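Local structure of biotin protein ligase-like protein of unknown function (Silicibacter sp., 3BFM) at residues 12-23 and 39-50; 106-114 and 226-234. The protein is of unknown function but resembles biotin protein ligases and carries bound calcium in this structure. All blocks are in the same frame, centred on the assembly; numbering follows the deposited sequence. Where two conformers were deposited one is given.

Both contacts lie on the same mixed sheet, one within it and one against the side of a strand. In contact 1 (12-23 with 39-50), an outermost strand pairs directly and in parallel with its neighbour, and the loop beyond it closes over a calcium ion. In contact 2 (106-114 with 226-234), the C-terminal tail lies beside strand 102-111 with one direct backbone bond and two waters. Both are partly buried. Contact 1 buries about twice the area and is charged at its calcium end; contact 2 lies nearer the centre of the chain and is mostly aliphatic. Helix 23-32 borders both, yet the two never touch, their nearest atoms about 6 Å apart.

Contact 1 of 2, residues 12-23 and 39-50. With CA (calcium ion), chain B.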
HETATM    1  N   MSE A  12      -3.384  -1.731   2.764  1.00 27.30           N
HETATM    2  CA  MSE A  12      -4.631  -2.209   2.171  1.00 27.53           C
HETATM    3  C   MSE A  12      -5.699  -2.079   3.239  1.00 27.28           C
HETATM    4  O   MSE A  12      -5.419  -2.207   4.422  1.00 27.70           O
HETATM    5  CB  MSE A  12      -4.504  -3.611   1.614  1.00 28.88           C
HETATM    6  CG  MSE A  12      -4.065  -3.635   0.157  1.00 36.18           C
HETATM    7 SE   MSE A  12      -3.399  -5.344  -0.471  0.75 28.22          SE
HETATM    8  CE  MSE A  12      -3.964  -5.257  -2.287  1.00 34.70           C
ATOM      9  N   THR A  13      -6.905  -1.731   2.814  1.00 25.38           N
ATOM     10  CA  THR A  13      -7.995  -1.410   3.700  1.00 24.15           C
ATOM     11  C   THR A  13      -9.110  -2.331   3.307  1.00 23.13           C
ATOM     12  O   THR A  13      -9.594  -2.197   2.194  1.00 22.53           O
ATOM     13  CB  THR A  13      -8.528   0.003   3.406  1.00 27.86           C
ATOM     14  OG1 THR A  13      -7.444   0.933   3.365  1.00 30.35           O
ATOM     15  CG2 THR A  13      -9.574   0.439   4.460  1.00 26.82           C
ATOM     16  N   GLY A  14      -9.549  -3.197   4.211  1.00 22.40           N
ATOM     17  CA  GLY A  14     -10.697  -4.043   3.952  1.00 22.67           C
ATOM     18  C   GLY A  14     -12.011  -3.375   4.308  1.00 23.64           C
ATOM     19  O   GLY A  14     -12.116  -2.710   5.338  1.00 25.29           O
ATOM     20  N   GLU A  15     -13.018  -3.541   3.457  1.00 21.21           N
ATOM     21  CA  GLU A  15     -14.343  -3.034   3.706  1.00 23.39           C
ATOM     22  C   GLU A  15     -15.354  -4.117   3.303  1.00 21.25           C
ATOM     23  O   GLU A  15     -15.409  -4.528   2.131  1.00 18.48           O
ATOM     24  CB  GLU A  15     -14.572  -1.780   2.892  1.00 26.85           C
ATOM     25  CG  GLU A  15     -15.963  -1.211   3.124  1.00 37.55           C
ATOM     26  CD  GLU A  15     -16.147   0.198   2.617  1.00 51.37           C
ATOM     27  OE1 GLU A  15     -15.155   0.969   2.553  1.00 55.32           O
ATOM     28  OE2 GLU A  15     -17.311   0.535   2.300  1.00 57.07           O
ATOM     29  N   ALA A  16     -16.131  -4.605   4.260  1.00 18.78           N
ATOM     30  CA  ALA A  16     -17.175  -5.565   3.954  1.00 17.65           C
ATOM     31  C   ALA A  16     -18.348  -4.832   3.298  1.00 19.78           C
ATOM     32  O   ALA A  16     -18.797  -3.767   3.772  1.00 19.65           O
ATOM     33  CB  ALA A  16     -17.635  -6.311   5.214  1.00 18.66           C
ATOM     34  N   ALA A  17     -18.892  -5.442   2.243  1.00 18.58           N
ATOM     35  CA  ALA A  17     -20.074  -4.903   1.546  1.00 20.21           C
ATOM     36  C   ALA A  17     -21.310  -4.993   2.443  1.00 22.46           C
ATOM     37  O   ALA A  17     -21.539  -6.007   3.121  1.00 21.84           O
ATOM     38  CB  ALA A  17     -20.319  -5.678   0.239  1.00 22.40           C
ATOM     39  N   GLY A  18     -22.057  -3.900   2.471  1.00 22.98           N
ATOM     40  CA  GLY A  18     -23.311  -3.803   3.208  1.00 23.74           C
ATOM     41  C   GLY A  18     -24.528  -4.077   2.360  1.00 23.88           C
ATOM     42  O   GLY A  18     -24.423  -4.449   1.198  1.00 23.06           O
ATOM     43  N   PRO A  19     -25.712  -3.936   2.964  1.00 24.86           N
ATOM     44  CA  PRO A  19     -26.984  -4.112   2.253  1.00 25.15           C
ATOM     45  C   PRO A  19     -27.067  -3.292   0.962  1.00 18.35           C
ATOM     46  O   PRO A  19     -26.763  -2.105   0.972  1.00 23.86           O
ATOM     47  CB  PRO A  19     -27.998  -3.599   3.261  1.00 25.13           C
ATOM     48  CG  PRO A  19     -27.366  -3.910   4.609  1.00 27.55           C
ATOM     49  CD  PRO A  19     -25.912  -3.658   4.406  1.00 25.46           C
ATOM     50  N   GLY A  20     -27.466  -3.927  -0.132  1.00 21.53           N
ATOM     51  CA  GLY A  20     -27.608  -3.244  -1.383  1.00 23.94           C
ATOM     52  C   GLY A  20     -26.291  -3.078  -2.152  1.00 25.03           C
ATOM     53  O   GLY A  20     -26.301  -2.592  -3.269  1.00 25.74           O
ATOM     54  N   GLN A  21     -25.178  -3.457  -1.531  1.00 21.85           N
ATOM     55  CA  GLN A  21     -23.845  -3.321  -2.112  1.00 22.86           C
ATOM     56  C   GLN A  21     -23.240  -4.687  -2.509  1.00 23.14           C
ATOM     57  O   GLN A  21     -23.363  -5.692  -1.778  1.00 20.42           O
ATOM     58  CB  GLN A  21     -22.909  -2.653  -1.108  1.00 22.29           C
ATOM     59  CG  GLN A  21     -23.375  -1.300  -0.520  1.00 21.42           C
ATOM     60  CD  GLN A  21     -22.473  -0.726   0.599  1.00 26.74           C
ATOM     61  OE1 GLN A  21     -21.889  -1.447   1.424  1.00 30.21           O
ATOM     62  NE2 GLN A  21     -22.380   0.608   0.636  1.00 30.11           N
ATOM     63  N   ASP A  22     -22.557  -4.734  -3.663  1.00 20.63           N
ATOM     64  CA  ASP A  22     -21.703  -5.870  -4.004  1.00 22.07           C
ATOM     65  C   ASP A  22     -20.294  -5.333  -4.264  1.00 19.70           C
ATOM     66  O   ASP A  22     -20.147  -4.173  -4.669  1.00 21.23           O
ATOM     67  CB  ASP A  22     -22.203  -6.641  -5.236  1.00 25.92           C
ATOM     68  CG  ASP A  22     -23.623  -7.181  -5.072  1.00 34.53           C
ATOM     69  OD1 ASP A  22     -24.018  -7.605  -3.964  1.00 25.90           O
ATOM     70  OD2 ASP A  22     -24.351  -7.164  -6.080  1.00 42.05           O
ATOM     71  N   PRO A  23     -19.265  -6.138  -3.977  1.00 15.83           N
ATOM     72  CA  PRO A  23     -17.883  -5.622  -4.030  1.00 16.64           C
ATOM     73  C   PRO A  23     -17.420  -4.925  -5.318  1.00 17.88           C
ATOM     74  O   PRO A  23     -16.895  -3.803  -5.242  1.00 16.16           O
ATOM     75  CB  PRO A  23     -17.053  -6.868  -3.711  1.00 16.15           C
ATOM     76  CG  PRO A  23     -17.926  -7.658  -2.818  1.00 19.28           C
ATOM     77  CD  PRO A  23     -19.293  -7.507  -3.460  1.00 17.36           C
ATOM     78  N   LEU A  39      -7.995   0.031  -1.303  1.00 21.01           N
ATOM     79  CA  LEU A  39      -9.269  -0.515  -0.838  1.00 19.47           C
ATOM     80  C   LEU A  39      -9.529  -1.896  -1.412  1.00 18.46           C
ATOM     81  O   LEU A  39      -9.418  -2.098  -2.647  1.00 18.20           O
ATOM     82  CB  LEU A  39     -10.410   0.380  -1.241  1.00 18.28           C
ATOM     83  CG  LEU A  39     -11.823  -0.023  -0.829  1.00 22.86           C
ATOM     84  CD1 LEU A  39     -11.986   0.049   0.694  1.00 21.48           C
ATOM     85  CD2 LEU A  39     -12.861   0.872  -1.543  1.00 21.14           C
ATOM     86  N   VAL A  40      -9.921  -2.797  -0.523  1.00 16.91           N
ATOM     87  CA  VAL A  40     -10.373  -4.138  -0.834  1.00 15.15           C
ATOM     88  C   VAL A  40     -11.784  -4.272  -0.286  1.00 12.63           C
ATOM     89  O   VAL A  40     -11.987  -4.387   0.903  1.00 17.13           O
ATOM     90  CB  VAL A  40      -9.479  -5.261  -0.236  1.00 17.06           C
ATOM     91  CG1 VAL A  40     -10.020  -6.651  -0.611  1.00 15.44           C
ATOM     92  CG2 VAL A  40      -8.029  -5.087  -0.647  1.00 21.29           C
ATOM     93  N   VAL A  41     -12.762  -4.248  -1.174  1.00 15.32           N
ATOM     94  CA  VAL A  41     -14.152  -4.488  -0.794  1.00 16.41           C
ATOM     95  C   VAL A  41     -14.436  -5.965  -0.939  1.00 15.55           C
ATOM     96  O   VAL A  41     -14.055  -6.561  -1.934  1.00 14.70           O
ATOM     97  CB  VAL A  41     -15.123  -3.717  -1.698  1.00 15.95           C
ATOM     98  CG1 VAL A  41     -16.582  -3.875  -1.166  1.00 14.93           C
ATOM     99  CG2 VAL A  41     -14.717  -2.252  -1.790  1.00 20.85           C
ATOM    100  N   TYR A  42     -15.080  -6.571   0.053  1.00 15.84           N
ATOM    101  CA  TYR A  42     -15.342  -7.988  -0.009  1.00 12.27           C
ATOM    102  C   TYR A  42     -16.717  -8.332   0.523  1.00 15.22           C
ATOM    103  O   TYR A  42     -17.370  -7.544   1.233  1.00 15.47           O
ATOM    104  CB  TYR A  42     -14.236  -8.763   0.725  1.00 17.10           C
ATOM    105  CG  TYR A  42     -14.206  -8.488   2.223  1.00 14.94           C
ATOM    106  CD1 TYR A  42     -14.961  -9.242   3.082  1.00 18.09           C
ATOM    107  CD2 TYR A  42     -13.399  -7.489   2.748  1.00 16.64           C
ATOM    108  CE1 TYR A  42     -14.948  -9.014   4.423  1.00 18.91           C
ATOM    109  CE2 TYR A  42     -13.369  -7.246   4.135  1.00 22.41           C
ATOM    110  CZ  TYR A  42     -14.136  -8.010   4.943  1.00 21.23           C
ATOM    111  OH  TYR A  42     -14.148  -7.766   6.314  1.00 24.02           O
ATOM    112  N   GLU A  43     -17.180  -9.517   0.154  1.00 15.57           N
ATOM    113  CA  GLU A  43     -18.478 -10.022   0.601  1.00 18.56           C
ATOM    114  C   GLU A  43     -18.347 -11.527   0.602  1.00 20.11           C
ATOM    115  O   GLU A  43     -18.106 -12.117  -0.460  1.00 19.35           O
ATOM    116  CB  GLU A  43     -19.594  -9.556  -0.349  1.00 19.00           C
ATOM    117  CG  GLU A  43     -20.960  -9.893   0.125  1.00 18.31           C
ATOM    118  CD  GLU A  43     -22.077  -9.104  -0.540  1.00 17.97           C
ATOM    119  OE1 GLU A  43     -21.932  -8.533  -1.664  1.00 20.74           O
ATOM    120  OE2 GLU A  43     -23.176  -9.104   0.029  1.00 22.05           O
ATOM    121  N   LEU A  44     -18.433 -12.126   1.801  1.00 18.23           N
ATOM    122  CA  LEU A  44     -18.316 -13.567   1.966  0.50 18.39           C
ATOM    123  C   LEU A  44     -19.667 -14.167   2.353  1.00 17.90           C
ATOM    124  O   LEU A  44     -20.343 -13.686   3.291  1.00 17.79           O
ATOM    125  CB  LEU A  44     -17.284 -13.926   3.052  0.50 19.01           C
ATOM    126  CG  LEU A  44     -15.811 -14.118   2.672  0.50 20.38           C
ATOM    127  CD1 LEU A  44     -15.112 -12.768   2.525  0.50 25.33           C
ATOM    128  CD2 LEU A  44     -15.095 -14.966   3.711  0.50 22.18           C
ATOM    129  N   GLY A  45     -20.060 -15.207   1.633  1.00 18.01           N
ATOM    130  CA  GLY A  45     -21.174 -16.061   2.022  1.00 18.91           C
ATOM    131  C   GLY A  45     -20.661 -17.464   2.178  1.00 20.63           C
ATOM    132  O   GLY A  45     -19.489 -17.739   1.957  1.00 20.07           O
ATOM    133  N   THR A  46     -21.533 -18.386   2.551  1.00 20.01           N
ATOM    134  CA  THR A  46     -21.147 -19.754   2.654  1.00 20.65           C
ATOM    135  C   THR A  46     -20.887 -20.344   1.246  1.00 17.95           C
ATOM    136  O   THR A  46     -20.099 -21.256   1.124  1.00 21.95           O
ATOM    137  CB  THR A  46     -22.225 -20.566   3.396  1.00 25.12           C
ATOM    138  OG1 THR A  46     -23.468 -20.455   2.707  1.00 26.39           O
ATOM    139  CG2 THR A  46     -22.427 -19.981   4.789  1.00 20.52           C
ATOM    140  N   ASP A  47     -21.562 -19.801   0.226  1.00 18.83           N
ATOM    141  CA  ASP A  47     -21.527 -20.385  -1.123  1.00 21.35           C
ATOM    142  C   ASP A  47     -20.693 -19.609  -2.153  1.00 21.01           C
ATOM    143  O   ASP A  47     -20.479 -20.094  -3.266  1.00 18.22           O
ATOM    144  CB  ASP A  47     -22.943 -20.481  -1.680  1.00 22.39           C
ATOM    145  CG  ASP A  47     -23.770 -21.515  -0.985  1.00 29.86           C
ATOM    146  OD1 ASP A  47     -23.289 -22.150  -0.012  1.00 36.09           O
ATOM    147  OD2 ASP A  47     -24.933 -21.609  -1.399  1.00 33.59           O
ATOM    148  N   VAL A  48     -20.255 -18.414  -1.799  1.00 21.16           N
ATOM    149  CA  VAL A  48     -19.560 -17.560  -2.764  1.00 21.45           C
ATOM    150  C   VAL A  48     -18.618 -16.616  -2.043  1.00 20.28           C
ATOM    151  O   VAL A  48     -18.847 -16.228  -0.888  1.00 19.79           O
ATOM    152  CB  VAL A  48     -20.543 -16.764  -3.655  1.00 21.03           C
ATOM    153  CG1 VAL A  48     -21.510 -15.981  -2.785  1.00 26.54           C
ATOM    154  CG2 VAL A  48     -19.793 -15.810  -4.655  1.00 23.93           C
ATOM    155  N   LEU A  49     -17.518 -16.313  -2.723  1.00 16.29           N
ATOM    156  CA  LEU A  49     -16.578 -15.269  -2.285  0.50 17.91           C
ATOM    157  C   LEU A  49     -16.515 -14.175  -3.341  1.00 19.83           C
ATOM    158  O   LEU A  49     -16.286 -14.460  -4.503  1.00 15.25           O
ATOM    159  CB  LEU A  49     -15.167 -15.837  -2.029  0.50 19.16           C
ATOM    160  CG  LEU A  49     -13.993 -14.865  -1.758  0.50 20.69           C
ATOM    161  CD1 LEU A  49     -14.247 -14.063  -0.464  0.50 14.59           C
ATOM    162  CD2 LEU A  49     -12.656 -15.594  -1.658  0.50 18.80           C
ATOM    163  N   ARG A  50     -16.721 -12.920  -2.944  1.00 16.83           N
ATOM    164  CA  ARG A  50     -16.534 -11.811  -3.883  1.00 20.39           C
ATOM    165  C   ARG A  50     -15.600 -10.824  -3.256  1.00 16.68           C
ATOM    166  O   ARG A  50     -15.631 -10.647  -2.030  1.00 16.54           O
ATOM    167  CB  ARG A  50     -17.853 -11.150  -4.294  1.00 19.47           C
ATOM    168  CG  ARG A  50     -18.722 -12.080  -5.134  1.00 21.53           C
ATOM    169  CD  ARG A  50     -20.101 -11.480  -5.356  1.00 26.56           C
ATOM    170  NE  ARG A  50     -20.931 -11.749  -4.206  1.00 29.14           N
ATOM    171  CZ  ARG A  50     -22.120 -11.200  -3.982  1.00 33.67           C
ATOM    172  NH1 ARG A  50     -22.644 -10.318  -4.820  1.00 30.54           N
ATOM    173  NH2 ARG A  50     -22.789 -11.536  -2.895  1.00 25.53           N
TER
HETATM  174 CA    CA B 235     -24.301  -7.829  -1.638  1.00 21.60          CA
HETATM  175  O   HOH W   1     -25.030  -6.893   0.405  1.00 24.85           O
HETATM  176  O   HOH W   2     -25.403  -9.879  -2.114  1.00 23.62           O
HETATM  177  O   HOH W   3     -26.461  -6.861  -2.282  1.00 30.05           O
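Y42 and E43, adjacent on strand 39-44, meet the 12-23 segment through different torsions. The Y42 ring, set between its backbone N and carbonyl carbon (chi1 65°), lies against A16; E43 holds CG opposite its N (chi1 -173°) and runs out extended to a calcium ion. The frame is a beta-alpha-beta unit, in which strands 13-16 and 39-44 run parallel, joined by helix 23-32. Four backbone bonds zip the pair, from V40 N to T13 O (2.8 Å) up to A17 N to Y42 O (2.8 Å). The CA of A16 sits over the centre of the Y42 ring, 4.0 Å from the centroid, a CH-pi contact. With an alanine in place of Y42 the ring is gone, and A16 would probably be left with a gap over its CA and CB. On the opposite face E15 passes L39 and ends in a salt bridge with K30. P23 wedges its CG against E43 CB (3.5 Å). The calcium draws together Q21 O, D22 OD1 and both carboxylate oxygens of E43, and binds three waters. R50 probably adds positive charge beside the two carboxylates: its guanidinium plane is 48° from that of D22, with NH1 making a long salt bridge to D22 OD2, and E43 OE1 lies over one face with no N-H aimed at it. R50 NH2 donates to a water (3.2 Å) bound to the calcium at 2.4 Å.

Contact 2 of 2, residues 106-114 and 226-234; sequences RLRIAASTD and IPLTTVLVQ
L232 and V233 straddle the backbone of I109, one leucine and one valine bump fitted to the ridged edge of strand 102-111. In L232, chi1 (-77°) places CG beside the backbone N, and chi2 (169°) then carries the CD2 branch to the shallow hollow between I109 and A111, which project from the same face of the strand. There CD2 meets I109 CG1 at 4.1 Å and A111 CB at 4.2 Å, while A110 CA, at 3.9 Å, forms the floor. One residue earlier, at the end of the 228-231 3-10 turn, V231 brings its CG2 against I109 CG2 (3.9 Å), and L68 of helix 67-82 packs on both. V233 turns to the opposite face: its CG2 comes within 4.2 Å of R108 CD, alongside F24 of helix 23-32. Between these bumps the backbones meet. V233 N donates almost straight to I109 O (3.0 Å). Two waters flank this bond: one accepts from I109 N and lies within bonding distance of V231 O; the other links A111 N to V233 O. In this way the tail of the DUF4444 region docks on the sheet of the biotin/lipoate ligase region. With aliphatic contacts, a single direct bond and no salt bridge across it, the join relies on shape and on bound water rather than on charge.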
ATOM      1  N   ARG A 106     -14.479 -15.972 -11.917  1.00 15.89           N
ATOM      2  CA  ARG A 106     -13.875 -15.062 -12.896  1.00 17.32           C
ATOM      3  C   ARG A 106     -13.315 -13.856 -12.202  1.00 16.57           C
ATOM      4  O   ARG A 106     -13.741 -13.491 -11.077  1.00 19.01           O
ATOM      5  CB  ARG A 106     -14.896 -14.595 -13.911  1.00 16.97           C
ATOM      6  CG  ARG A 106     -16.000 -13.902 -13.283  1.00 18.96           C
ATOM      7  CD  ARG A 106     -16.969 -13.266 -14.245  1.00 27.05           C
ATOM      8  NE  ARG A 106     -18.052 -12.672 -13.465  1.00 34.69           N
ATOM      9  CZ  ARG A 106     -19.076 -11.989 -13.988  1.00 42.95           C
ATOM     10  NH1 ARG A 106     -19.154 -11.788 -15.304  1.00 39.31           N
ATOM     11  NH2 ARG A 106     -20.016 -11.502 -13.181  1.00 40.82           N
ATOM     12  N   LEU A 107     -12.334 -13.268 -12.858  1.00 15.24           N
ATOM     13  CA  LEU A 107     -11.849 -11.941 -12.547  1.00 14.86           C
ATOM     14  C   LEU A 107     -12.439 -10.940 -13.528  1.00 18.96           C
ATOM     15  O   LEU A 107     -12.461 -11.183 -14.731  1.00 20.03           O
ATOM     16  CB  LEU A 107     -10.331 -11.882 -12.636  1.00 17.91           C
ATOM     17  CG  LEU A 107      -9.545 -12.628 -11.558  1.00 21.22           C
ATOM     18  CD1 LEU A 107      -8.071 -12.832 -12.044  1.00 31.86           C
ATOM     19  CD2 LEU A 107      -9.581 -11.913 -10.232  1.00 27.17           C
ATOM     20  N   ARG A 108     -12.885  -9.786 -13.028  1.00 14.45           N
ATOM     21  CA  ARG A 108     -13.438  -8.722 -13.854  1.00 17.06           C
ATOM     22  C   ARG A 108     -12.569  -7.506 -13.693  1.00 15.21           C
ATOM     23  O   ARG A 108     -11.904  -7.342 -12.638  1.00 16.62           O
ATOM     24  CB  ARG A 108     -14.897  -8.387 -13.451  1.00 19.43           C
ATOM     25  CG  ARG A 108     -15.870  -9.456 -13.911  1.00 27.65           C
ATOM     26  CD  ARG A 108     -17.292  -9.025 -13.697  1.00 27.72           C
ATOM     27  NE  ARG A 108     -17.615  -9.078 -12.276  1.00 30.23           N
ATOM     28  CZ  ARG A 108     -18.720  -8.569 -11.738  1.00 32.93           C
ATOM     29  NH1 ARG A 108     -19.609  -7.948 -12.499  1.00 28.95           N
ATOM     30  NH2 ARG A 108     -18.927  -8.677 -10.432  1.00 32.18           N
ATOM     31  N   ILE A 109     -12.615  -6.637 -14.691  1.00 14.74           N
ATOM     32  CA  ILE A 109     -11.853  -5.397 -14.653  1.00 13.71           C
ATOM     33  C   ILE A 109     -12.683  -4.225 -15.199  1.00 14.13           C
ATOM     34  O   ILE A 109     -13.398  -4.391 -16.215  1.00 13.60           O
ATOM     35  CB  ILE A 109     -10.493  -5.550 -15.402  1.00 16.10           C
ATOM     36  CG1 ILE A 109      -9.712  -4.266 -15.301  1.00 11.97           C
ATOM     37  CG2 ILE A 109     -10.634  -5.944 -16.911  1.00 16.04           C
ATOM     38  CD1 ILE A 109      -8.198  -4.472 -15.432  1.00 15.48           C
ATOM     39  N   ALA A 110     -12.559  -3.066 -14.528  1.00 14.96           N
ATOM     40  CA  ALA A 110     -13.203  -1.823 -14.954  1.00 18.55           C
ATOM     41  C   ALA A 110     -12.214  -0.715 -14.772  1.00 16.75           C
ATOM     42  O   ALA A 110     -11.245  -0.809 -13.994  1.00 16.58           O
ATOM     43  CB  ALA A 110     -14.489  -1.501 -14.142  1.00 15.61           C
ATOM     44  N   ALA A 111     -12.433   0.349 -15.513  1.00 16.85           N
ATOM     45  CA  ALA A 111     -11.622   1.531 -15.318  1.00 17.92           C
ATOM     46  C   ALA A 111     -12.381   2.837 -15.628  1.00 20.39           C
ATOM     47  O   ALA A 111     -13.488   2.808 -16.160  1.00 20.17           O
ATOM     48  CB  ALA A 111     -10.331   1.410 -16.153  1.00 19.34           C
ATOM     49  N   SER A 112     -11.729   3.958 -15.329  1.00 21.62           N
ATOM     50  CA  SER A 112     -12.356   5.284 -15.319  1.00 23.33           C
ATOM     51  C   SER A 112     -12.522   5.790 -16.717  1.00 24.11           C
ATOM     52  O   SER A 112     -13.278   6.726 -16.940  1.00 26.50           O
ATOM     53  CB  SER A 112     -11.513   6.280 -14.517  1.00 23.49           C
ATOM     54  OG  SER A 112     -10.282   6.602 -15.177  1.00 23.49           O
ATOM     55  N   THR A 113     -11.845   5.139 -17.661  1.00 23.59           N
ATOM     56  CA  THR A 113     -11.816   5.535 -19.064  1.00 27.87           C
ATOM     57  C   THR A 113     -11.853   4.280 -19.925  1.00 29.07           C
ATOM     58  O   THR A 113     -11.538   3.171 -19.456  1.00 26.14           O
ATOM     59  CB  THR A 113     -10.493   6.301 -19.383  1.00 31.09           C
ATOM     60  OG1 THR A 113     -10.469   6.711 -20.760  1.00 28.78           O
ATOM     61  CG2 THR A 113      -9.314   5.391 -19.157  1.00 20.85           C
ATOM     62  N   ASP A 114     -12.256   4.437 -21.186  1.00 28.57           N
ATOM     63  CA  ASP A 114     -12.085   3.384 -22.189  1.00 30.50           C
ATOM     64  C   ASP A 114     -11.167   3.793 -23.347  1.00 31.32           C
ATOM     65  O   ASP A 114     -11.025   3.059 -24.315  1.00 34.94           O
ATOM     66  CB  ASP A 114     -13.444   2.915 -22.720  1.00 34.24           C
ATOM     67  CG  ASP A 114     -14.197   3.996 -23.457  1.00 39.87           C
ATOM     68  OD1 ASP A 114     -13.902   5.200 -23.295  1.00 52.14           O
ATOM     69  OD2 ASP A 114     -15.118   3.633 -24.208  1.00 56.86           O
ATOM     70  N   ILE A 226      -6.599  -8.734 -30.606  1.00 23.22           N
ATOM     71  CA  ILE A 226      -7.746  -8.353 -29.785  0.70 22.88           C
ATOM     72  C   ILE A 226      -7.168  -7.710 -28.535  1.00 20.90           C
ATOM     73  O   ILE A 226      -6.599  -8.408 -27.687  1.00 20.84           O
ATOM     74  CB  ILE A 226      -8.611  -9.558 -29.428  0.70 24.22           C
ATOM     75  CG1 ILE A 226      -8.860 -10.437 -30.662  0.70 24.46           C
ATOM     76  CG2 ILE A 226      -9.923  -9.102 -28.772  0.70 25.31           C
ATOM     77  CD1 ILE A 226      -9.767  -9.823 -31.687  0.70 31.97           C
ATOM     78  N   PRO A 227      -7.267  -6.367 -28.431  1.00 22.64           N
ATOM     79  CA  PRO A 227      -6.679  -5.745 -27.260  1.00 22.99           C
ATOM     80  C   PRO A 227      -7.448  -6.152 -25.976  1.00 21.73           C
ATOM     81  O   PRO A 227      -8.659  -6.366 -26.007  1.00 21.01           O
ATOM     82  CB  PRO A 227      -6.833  -4.230 -27.531  1.00 23.49           C
ATOM     83  CG  PRO A 227      -7.292  -4.088 -28.913  1.00 26.87           C
ATOM     84  CD  PRO A 227      -7.899  -5.376 -29.318  1.00 25.03           C
ATOM     85  N   LEU A 228      -6.738  -6.218 -24.856  1.00 19.74           N
ATOM     86  CA  LEU A 228      -7.339  -6.638 -23.601  1.00 20.35           C
ATOM     87  C   LEU A 228      -8.383  -5.620 -23.095  1.00 23.14           C
ATOM     88  O   LEU A 228      -9.309  -5.991 -22.359  1.00 22.60           O
ATOM     89  CB  LEU A 228      -6.257  -6.902 -22.565  1.00 22.62           C
ATOM     90  CG  LEU A 228      -6.723  -7.568 -21.265  1.00 19.45           C
ATOM     91  CD1 LEU A 228      -7.522  -8.841 -21.482  1.00 18.84           C
ATOM     92  CD2 LEU A 228      -5.494  -7.807 -20.380  1.00 19.07           C
ATOM     93  N   THR A 229      -8.288  -4.367 -23.561  1.00 21.83           N
ATOM     94  CA  THR A 229      -9.330  -3.351 -23.312  1.00 20.05           C
ATOM     95  C   THR A 229     -10.755  -3.793 -23.691  1.00 21.80           C
ATOM     96  O   THR A 229     -11.738  -3.315 -23.078  1.00 21.49           O
ATOM     97  CB  THR A 229      -8.981  -1.990 -23.962  1.00 21.52           C
ATOM     98  OG1 THR A 229      -8.685  -2.189 -25.341  1.00 21.48           O
ATOM     99  CG2 THR A 229      -7.756  -1.386 -23.343  1.00 20.77           C
ATOM    100  N   THR A 230     -10.883  -4.750 -24.618  1.00 23.68           N
ATOM    101  CA  THR A 230     -12.169  -5.292 -25.001  1.00 23.55           C
ATOM    102  C   THR A 230     -12.932  -6.010 -23.872  1.00 22.51           C
ATOM    103  O   THR A 230     -14.140  -6.167 -23.973  1.00 21.03           O
ATOM    104  CB  THR A 230     -12.082  -6.233 -26.243  1.00 23.94           C
ATOM    105  OG1 THR A 230     -11.382  -7.423 -25.895  1.00 22.10           O
ATOM    106  CG2 THR A 230     -11.396  -5.519 -27.406  1.00 26.47           C
ATOM    107  N   VAL A 231     -12.250  -6.426 -22.805  1.00 21.31           N
ATOM    108  CA  VAL A 231     -12.908  -7.147 -21.704  1.00 20.01           C
ATOM    109  C   VAL A 231     -13.326  -6.208 -20.575  1.00 19.39           C
ATOM    110  O   VAL A 231     -13.906  -6.645 -19.604  1.00 19.18           O
ATOM    111  CB  VAL A 231     -12.018  -8.306 -21.156  1.00 22.84           C
ATOM    112  CG1 VAL A 231     -11.418  -9.140 -22.322  1.00 24.27           C
ATOM    113  CG2 VAL A 231     -10.907  -7.772 -20.306  1.00 19.98           C
ATOM    114  N   LEU A 232     -13.036  -4.920 -20.706  1.00 18.65           N
ATOM    115  CA  LEU A 232     -13.497  -3.935 -19.741  1.00 19.11           C
ATOM    116  C   LEU A 232     -14.997  -3.974 -19.573  1.00 20.96           C
ATOM    117  O   LEU A 232     -15.754  -3.983 -20.550  1.00 23.49           O
ATOM    118  CB  LEU A 232     -13.051  -2.526 -20.127  1.00 20.13           C
ATOM    119  CG  LEU A 232     -11.610  -2.135 -19.865  1.00 19.74           C
ATOM    120  CD1 LEU A 232     -11.332  -0.817 -20.565  1.00 18.76           C
ATOM    121  CD2 LEU A 232     -11.293  -1.998 -18.366  1.00 17.81           C
ATOM    122  N   VAL A 233     -15.433  -4.012 -18.323  1.00 21.58           N
ATOM    123  CA  VAL A 233     -16.857  -4.021 -17.995  1.00 24.85           C
ATOM    124  C   VAL A 233     -17.400  -2.630 -18.290  1.00 30.16           C
ATOM    125  O   VAL A 233     -16.860  -1.638 -17.785  1.00 32.59           O
ATOM    126  CB  VAL A 233     -17.116  -4.363 -16.531  1.00 25.43           C
ATOM    127  CG1 VAL A 233     -18.605  -4.191 -16.192  1.00 25.98           C
ATOM    128  CG2 VAL A 233     -16.687  -5.800 -16.263  1.00 22.74           C
ATOM    129  N   GLN A 234     -18.433  -2.574 -19.123  1.00 33.06           N
ATOM    130  CA  GLN A 234     -18.982  -1.303 -19.612  1.00 36.49           C
ATOM    131  C   GLN A 234     -20.079  -0.833 -18.698  1.00 37.09           C
ATOM    132  O   GLN A 234     -21.051  -1.557 -18.508  1.00 39.41           O
ATOM    133  CB  GLN A 234     -19.572  -1.484 -21.016  1.00 38.96           C
ATOM    134  CG  GLN A 234     -18.636  -2.128 -22.047  1.00 38.78           C
TER
HETATM  135  O   HOH W   4     -13.800  -7.753 -17.086  1.00 15.36           O
HETATM  136  O   HOH W   5     -14.670  -0.059 -17.433  1.00 22.54           O